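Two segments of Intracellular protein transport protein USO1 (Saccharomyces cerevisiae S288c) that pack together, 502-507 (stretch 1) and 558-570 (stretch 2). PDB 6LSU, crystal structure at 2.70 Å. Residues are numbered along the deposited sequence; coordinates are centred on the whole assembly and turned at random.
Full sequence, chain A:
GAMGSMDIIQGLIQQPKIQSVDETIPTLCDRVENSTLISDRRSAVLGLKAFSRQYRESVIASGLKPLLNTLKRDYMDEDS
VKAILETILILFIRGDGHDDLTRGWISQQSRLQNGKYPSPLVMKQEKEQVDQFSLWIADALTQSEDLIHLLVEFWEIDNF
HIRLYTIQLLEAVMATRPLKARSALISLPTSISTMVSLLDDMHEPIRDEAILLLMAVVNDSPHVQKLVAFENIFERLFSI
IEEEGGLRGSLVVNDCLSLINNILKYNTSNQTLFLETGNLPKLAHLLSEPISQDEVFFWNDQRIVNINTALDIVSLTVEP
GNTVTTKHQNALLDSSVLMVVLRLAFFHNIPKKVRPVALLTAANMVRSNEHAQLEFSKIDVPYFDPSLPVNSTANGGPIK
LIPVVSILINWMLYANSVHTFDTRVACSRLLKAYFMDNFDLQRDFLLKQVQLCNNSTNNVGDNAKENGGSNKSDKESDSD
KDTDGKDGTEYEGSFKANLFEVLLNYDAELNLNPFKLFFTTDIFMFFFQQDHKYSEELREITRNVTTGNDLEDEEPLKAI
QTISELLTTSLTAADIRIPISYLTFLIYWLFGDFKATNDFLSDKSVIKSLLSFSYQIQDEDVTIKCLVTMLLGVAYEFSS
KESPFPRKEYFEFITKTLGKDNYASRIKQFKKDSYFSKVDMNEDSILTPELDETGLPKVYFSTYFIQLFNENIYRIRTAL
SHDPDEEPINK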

ATOM      1  N   VAL A 502       1.249   8.370  28.906  1.00 69.01           N
ATOM      2  CA  VAL A 502       1.320   6.890  28.773  1.00 64.37           C
ATOM      3  C   VAL A 502       2.671   6.412  29.321  1.00 62.58           C
ATOM      4  O   VAL A 502       2.737   5.518  30.182  1.00 69.64           O
ATOM      5  CB  VAL A 502       1.110   6.450  27.320  1.00 60.75           C
ATOM      6  CG1 VAL A 502       1.475   4.986  27.115  1.00 56.33           C
ATOM      7  CG2 VAL A 502      -0.318   6.728  26.877  1.00 61.69           C
ATOM      8  N   LEU A 503       3.738   7.025  28.868  1.00 59.22           N
ATOM      9  CA  LEU A 503       5.105   6.520  29.172  1.00 58.80           C
ATOM     10  C   LEU A 503       5.412   6.556  30.690  1.00 64.81           C
ATOM     11  O   LEU A 503       6.238   5.717  31.131  1.00 68.71           O
ATOM     12  CB  LEU A 503       6.114   7.379  28.434  1.00 51.45           C
ATOM     13  CG  LEU A 503       7.551   6.942  28.622  1.00 52.02           C
ATOM     14  CD1 LEU A 503       7.789   5.700  27.833  1.00 57.67           C
ATOM     15  CD2 LEU A 503       8.552   8.002  28.214  1.00 53.40           C
ATOM     16  N   LEU A 504       4.844   7.487  31.463  1.00 59.42           N
ATOM     17  CA  LEU A 504       5.318   7.793  32.841  1.00 61.75           C
ATOM     18  C   LEU A 504       4.196   7.581  33.870  1.00 56.63           C
ATOM     19  O   LEU A 504       4.378   7.943  35.034  1.00 63.60           O
ATOM     20  CB  LEU A 504       5.862   9.240  32.911  1.00 60.77           C
ATOM     21  CG  LEU A 504       7.067   9.567  32.017  1.00 59.41           C
ATOM     22  CD1 LEU A 504       7.325  11.066  31.942  1.00 56.16           C
ATOM     23  CD2 LEU A 504       8.333   8.876  32.512  1.00 64.63           C
ATOM     24  N   ASN A 505       3.050   7.080  33.459  1.00 63.46           N
ATOM     25  CA  ASN A 505       1.916   6.790  34.368  1.00 67.42           C
ATOM     26  C   ASN A 505       1.638   5.303  34.308  1.00 68.20           C
ATOM     27  O   ASN A 505       2.126   4.629  33.367  1.00 66.98           O
ATOM     28  CB  ASN A 505       0.631   7.560  34.094  1.00 69.99           C
ATOM     29  CG  ASN A 505       0.754   9.027  34.454  1.00 82.52           C
ATOM     30  OD1 ASN A 505       1.861   9.506  34.711  1.00 91.29           O
ATOM     31  ND2 ASN A 505      -0.364   9.756  34.428  1.00 91.46           N
ATOM     32  N   TYR A 506       0.959   4.831  35.352  1.00 70.66           N
ATOM     33  CA  TYR A 506       0.616   3.418  35.543  1.00 70.53           C
ATOM     34  C   TYR A 506      -0.818   3.284  35.054  1.00 73.13           C
ATOM     35  O   TYR A 506      -1.661   4.131  35.421  1.00 76.56           O
ATOM     36  CB  TYR A 506       0.836   2.988  36.995  1.00 69.70           C
ATOM     37  CG  TYR A 506       0.378   1.578  37.244  1.00 74.13           C
ATOM     38  CD1 TYR A 506       1.098   0.497  36.736  1.00 68.96           C
ATOM     39  CD2 TYR A 506      -0.829   1.325  37.882  1.00 69.34           C
ATOM     40  CE1 TYR A 506       0.639  -0.797  36.908  1.00 76.14           C
ATOM     41  CE2 TYR A 506      -1.297   0.032  38.057  1.00 70.51           C
ATOM     42  CZ  TYR A 506      -0.559  -1.030  37.574  1.00 74.49           C
ATOM     43  OH  TYR A 506      -1.007  -2.306  37.763  1.00 78.92           O
ATOM     44  N   ASP A 507      -1.074   2.297  34.202  1.00 73.36           N
ATOM     45  CA  ASP A 507      -2.461   1.992  33.761  1.00 77.57           C
ATOM     46  C   ASP A 507      -2.690   0.532  34.131  1.00 79.26           C
ATOM     47  O   ASP A 507      -1.993  -0.333  33.576  1.00 80.01           O
ATOM     48  CB  ASP A 507      -2.685   2.334  32.278  1.00 76.12           C
ATOM     49  CG  ASP A 507      -4.124   2.235  31.801  1.00 79.02           C
ATOM     50  OD1 ASP A 507      -5.043   2.561  32.577  1.00100.27           O
ATOM     51  OD2 ASP A 507      -4.328   1.793  30.660  1.00 86.02           O
TER
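Stretch 2 558-570: KAIQTISELLTTS

Stretch 2 is helical from Ala559 onward, with Lys558 at the N-cap position. The evidence is an unbroken series of i to i+4 backbone hydrogen bonds, from Thr562 N to Lys558 O (3.0 Å) through Thr569 N to Glu565 O (3.0 Å), together with helical phi/psi values such as -67/-38 at Ile563. Stretch 1 supplies the last part of a helix that begins earlier in the chain; by Asn505 (phi/psi -118/160) the backbone is extended, and it stays so through Tyr506 and Asp507.

The CA register gives the direction. Leu504 CA lies 6.1 Å from Ile563 CA, and Tyr506 CA lies 6.8 Å from Leu566 CA, so both stretches advance the same way along the contact. The register moves two residues along stretch 1 (7.0 Å from Leu504 CA to Tyr506 CA) for three along the helix (4.8 Å from Ile563 CA to Leu566 CA). Because stretch 1 leaves its helix within the contact, the pairing is better described by this register than by a crossing angle.

Apolar contacts between side chains hold the first half of the interface. Leu504, with chi1 m and chi2 t, has its CA-to-CB bond sideways, yet its end comes nearer the helix: Leu504 CD2 is 3.9 Å from Ala559 CB and 3.8 Å from Ile563 CG1. One methyl therefore rests across residues a helical turn apart. It also approaches the helix backbone, with Leu504 CD2 3.7 Å from Ala559 CA. Beside it, Leu503 CD2 meets Ile563 CD1 at 4.0 Å.

A second group sets methyls against the backbone of stretch 1. Leu566, whose CA-to-CB bond points toward stretch 1, brings its CD1 to 3.5 Å from Leu503 O and its CD2 to 3.6 Å from Asn505 O. Thr562 CG2 similarly lies 3.5 Å from Leu504 O. These are packing contacts; no hydrogen bond crosses between the stretches. The Thr562 hydroxyl is engaged within its own stretch, where Thr562 OG1 donates to Lys558 O at 2.7 Å, and it also has a hydrogen bond elsewhere in the structure.

Tyr506 forms the aromatic contact. Its CB is 3.8 Å from Leu566 CD2, and that methyl lies at the ring edge, near the ring plane. Further along, Tyr506 CE1 comes within 4.0 Å of Thr569 CG2. Thr569 OG1 donates to Glu565 O (2.8 Å), while the methyl CG2 is the atom of Thr569 nearest the tyrosine.

The contact is small, burying 368 Å² over both sides. Leu504 and Leu566 contribute most, with 79 and 75 Å² covered, which agrees with their central place in the distances above.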

ATOM      1  N   LYS A 558      12.141  11.551  38.482  1.00 77.50           N
ATOM      2  CA  LYS A 558      12.612  11.780  37.086  1.00 80.07           C
ATOM      3  C   LYS A 558      12.163  10.641  36.152  1.00 81.33           C
ATOM      4  O   LYS A 558      11.782   9.574  36.657  1.00 69.57           O
ATOM      5  CB  LYS A 558      14.136  11.810  37.026  1.00 77.16           C
ATOM      6  CG  LYS A 558      14.777  13.183  37.026  1.00 79.39           C
ATOM      7  CD  LYS A 558      16.298  13.083  36.940  1.00 79.08           C
ATOM      8  CE  LYS A 558      16.963  14.283  36.310  1.00 83.81           C
ATOM      9  NZ  LYS A 558      16.293  15.555  36.679  1.00 86.91           N
ATOM     10  N   ALA A 559      12.263  10.838  34.832  1.00 75.68           N
ATOM     11  CA  ALA A 559      11.655   9.944  33.818  1.00 72.68           C
ATOM     12  C   ALA A 559      12.234   8.523  33.947  1.00 70.21           C
ATOM     13  O   ALA A 559      11.449   7.539  34.068  1.00 65.32           O
ATOM     14  CB  ALA A 559      11.875  10.509  32.429  1.00 71.12           C
ATOM     15  N   ILE A 560      13.564   8.394  33.908  1.00 61.72           N
ATOM     16  CA  ILE A 560      14.220   7.068  33.833  1.00 60.67           C
ATOM     17  C   ILE A 560      13.940   6.242  35.099  1.00 65.51           C
ATOM     18  O   ILE A 560      13.929   5.011  35.001  1.00 76.86           O
ATOM     19  CB  ILE A 560      15.726   7.218  33.625  1.00 66.30           C
ATOM     20  CG1 ILE A 560      16.011   7.714  32.204  1.00 70.67           C
ATOM     21  CG2 ILE A 560      16.421   5.884  33.930  1.00 66.70           C
ATOM     22  CD1 ILE A 560      17.461   7.607  31.768  1.00 70.00           C
ATOM     23  N   GLN A 561      13.802   6.861  36.260  1.00 74.67           N
ATOM     24  CA  GLN A 561      13.535   6.116  37.520  1.00 79.75           C
ATOM     25  C   GLN A 561      12.042   5.749  37.569  1.00 70.44           C
ATOM     26  O   GLN A 561      11.716   4.601  37.844  1.00 74.75           O
ATOM     27  CB  GLN A 561      14.001   6.918  38.742  1.00 86.51           C
ATOM     28  CG  GLN A 561      14.802   6.075  39.731  1.00 91.82           C
ATOM     29  CD  GLN A 561      16.067   5.527  39.113  1.00 94.29           C
ATOM     30  OE1 GLN A 561      16.212   4.327  38.888  1.00 97.21           O
ATOM     31  NE2 GLN A 561      16.995   6.423  38.816  1.00100.14           N
ATOM     32  N   THR A 562      11.167   6.665  37.204  1.00 63.59           N
ATOM     33  CA  THR A 562       9.708   6.393  37.004  1.00 65.15           C
ATOM     34  C   THR A 562       9.457   5.221  36.028  1.00 63.15           C
ATOM     35  O   THR A 562       8.570   4.385  36.276  1.00 64.64           O
ATOM     36  CB  THR A 562       8.977   7.614  36.452  1.00 63.60           C
ATOM     37  OG1 THR A 562       9.270   8.807  37.180  1.00 66.17           O
ATOM     38  CG2 THR A 562       7.480   7.412  36.506  1.00 68.61           C
ATOM     39  N   ILE A 563      10.160   5.163  34.916  1.00 63.56           N
ATOM     40  CA  ILE A 563      10.013   4.061  33.910  1.00 69.39           C
ATOM     41  C   ILE A 563      10.529   2.765  34.565  1.00 72.16           C
ATOM     42  O   ILE A 563       9.909   1.686  34.305  1.00 70.03           O
ATOM     43  CB  ILE A 563      10.776   4.411  32.602  1.00 68.62           C
ATOM     44  CG1 ILE A 563      10.061   5.528  31.838  1.00 69.03           C
ATOM     45  CG2 ILE A 563      10.988   3.205  31.697  1.00 64.30           C
ATOM     46  CD1 ILE A 563      10.939   6.264  30.853  1.00 69.00           C
ATOM     47  N   SER A 564      11.618   2.855  35.359  1.00 66.83           N
ATOM     48  CA  SER A 564      12.246   1.693  36.062  1.00 67.79           C
ATOM     49  C   SER A 564      11.228   1.029  36.996  1.00 60.11           C
ATOM     50  O   SER A 564      11.022  -0.169  36.870  1.00 59.81           O
ATOM     51  CB  SER A 564      13.484   2.089  36.792  1.00 64.82           C
ATOM     52  OG  SER A 564      14.536   2.424  35.885  1.00 72.72           O
ATOM     53  N   GLU A 565      10.578   1.816  37.848  1.00 62.31           N
ATOM     54  CA  GLU A 565       9.458   1.380  38.715  1.00 63.40           C
ATOM     55  C   GLU A 565       8.373   0.743  37.843  1.00 64.92           C
ATOM     56  O   GLU A 565       7.976  -0.402  38.150  1.00 72.54           O
ATOM     57  CB  GLU A 565       8.897   2.556  39.524  1.00 76.30           C
ATOM     58  CG  GLU A 565       8.986   2.369  41.035  1.00 91.82           C
ATOM     59  CD  GLU A 565       9.560   3.570  41.772  1.00101.17           C
ATOM     60  OE1 GLU A 565      10.751   3.898  41.518  1.00100.29           O
ATOM     61  OE2 GLU A 565       8.807   4.199  42.563  1.00114.02           O
ATOM     62  N   LEU A 566       7.939   1.418  36.768  1.00 68.47           N
ATOM     63  CA  LEU A 566       6.900   0.886  35.838  1.00 62.11           C
ATOM     64  C   LEU A 566       7.362  -0.456  35.260  1.00 60.90           C
ATOM     65  O   LEU A 566       6.566  -1.410  35.279  1.00 62.56           O
ATOM     66  CB  LEU A 566       6.614   1.921  34.742  1.00 59.27           C
ATOM     67  CG  LEU A 566       5.757   3.088  35.213  1.00 61.40           C
ATOM     68  CD1 LEU A 566       5.835   4.269  34.246  1.00 58.25           C
ATOM     69  CD2 LEU A 566       4.321   2.635  35.469  1.00 57.30           C
ATOM     70  N   LEU A 567       8.608  -0.534  34.801  1.00 61.62           N
ATOM     71  CA  LEU A 567       9.215  -1.772  34.248  1.00 65.45           C
ATOM     72  C   LEU A 567       9.044  -2.909  35.259  1.00 69.02           C
ATOM     73  O   LEU A 567       8.263  -3.855  34.947  1.00 65.93           O
ATOM     74  CB  LEU A 567      10.691  -1.524  33.932  1.00 62.52           C
ATOM     75  CG  LEU A 567      11.369  -2.578  33.078  1.00 64.07           C
ATOM     76  CD1 LEU A 567      12.861  -2.333  32.982  1.00 69.20           C
ATOM     77  CD2 LEU A 567      11.101  -3.952  33.629  1.00 71.17           C
ATOM     78  N   THR A 568       9.721  -2.810  36.414  1.00 68.87           N
ATOM     79  CA  THR A 568       9.812  -3.893  37.436  1.00 60.38           C
ATOM     80  C   THR A 568       8.394  -4.320  37.781  1.00 59.78           C
ATOM     81  O   THR A 568       8.132  -5.510  37.617  1.00 70.41           O
ATOM     82  CB  THR A 568      10.557  -3.458  38.702  1.00 64.38           C
ATOM     83  OG1 THR A 568      10.005  -2.256  39.252  1.00 58.75           O
ATOM     84  CG2 THR A 568      12.024  -3.234  38.434  1.00 65.48           C
ATOM     85  N   THR A 569       7.489  -3.370  38.075  1.00 53.68           N
ATOM     86  CA  THR A 569       6.036  -3.655  38.229  1.00 55.17           C
ATOM     87  C   THR A 569       5.451  -4.446  37.046  1.00 65.85           C
ATOM     88  O   THR A 569       4.330  -4.965  37.206  1.00 74.61           O
ATOM     89  CB  THR A 569       5.213  -2.375  38.346  1.00 53.30           C
ATOM     90  OG1 THR A 569       5.694  -1.497  39.368  1.00 64.01           O
ATOM     91  CG2 THR A 569       3.753  -2.634  38.610  1.00 50.84           C
ATOM     92  N   SER A 570       6.098  -4.444  35.871  1.00 73.87           N
ATOM     93  CA  SER A 570       5.520  -4.958  34.597  1.00 78.33           C
ATOM     94  C   SER A 570       6.004  -6.393  34.367  1.00 79.54           C
ATOM     95  O   SER A 570       5.502  -7.057  33.464  1.00 75.75           O
ATOM     96  CB  SER A 570       5.852  -4.061  33.405  1.00 78.52           C
ATOM     97  OG  SER A 570       7.142  -4.335  32.823  1.00 76.26           O
TER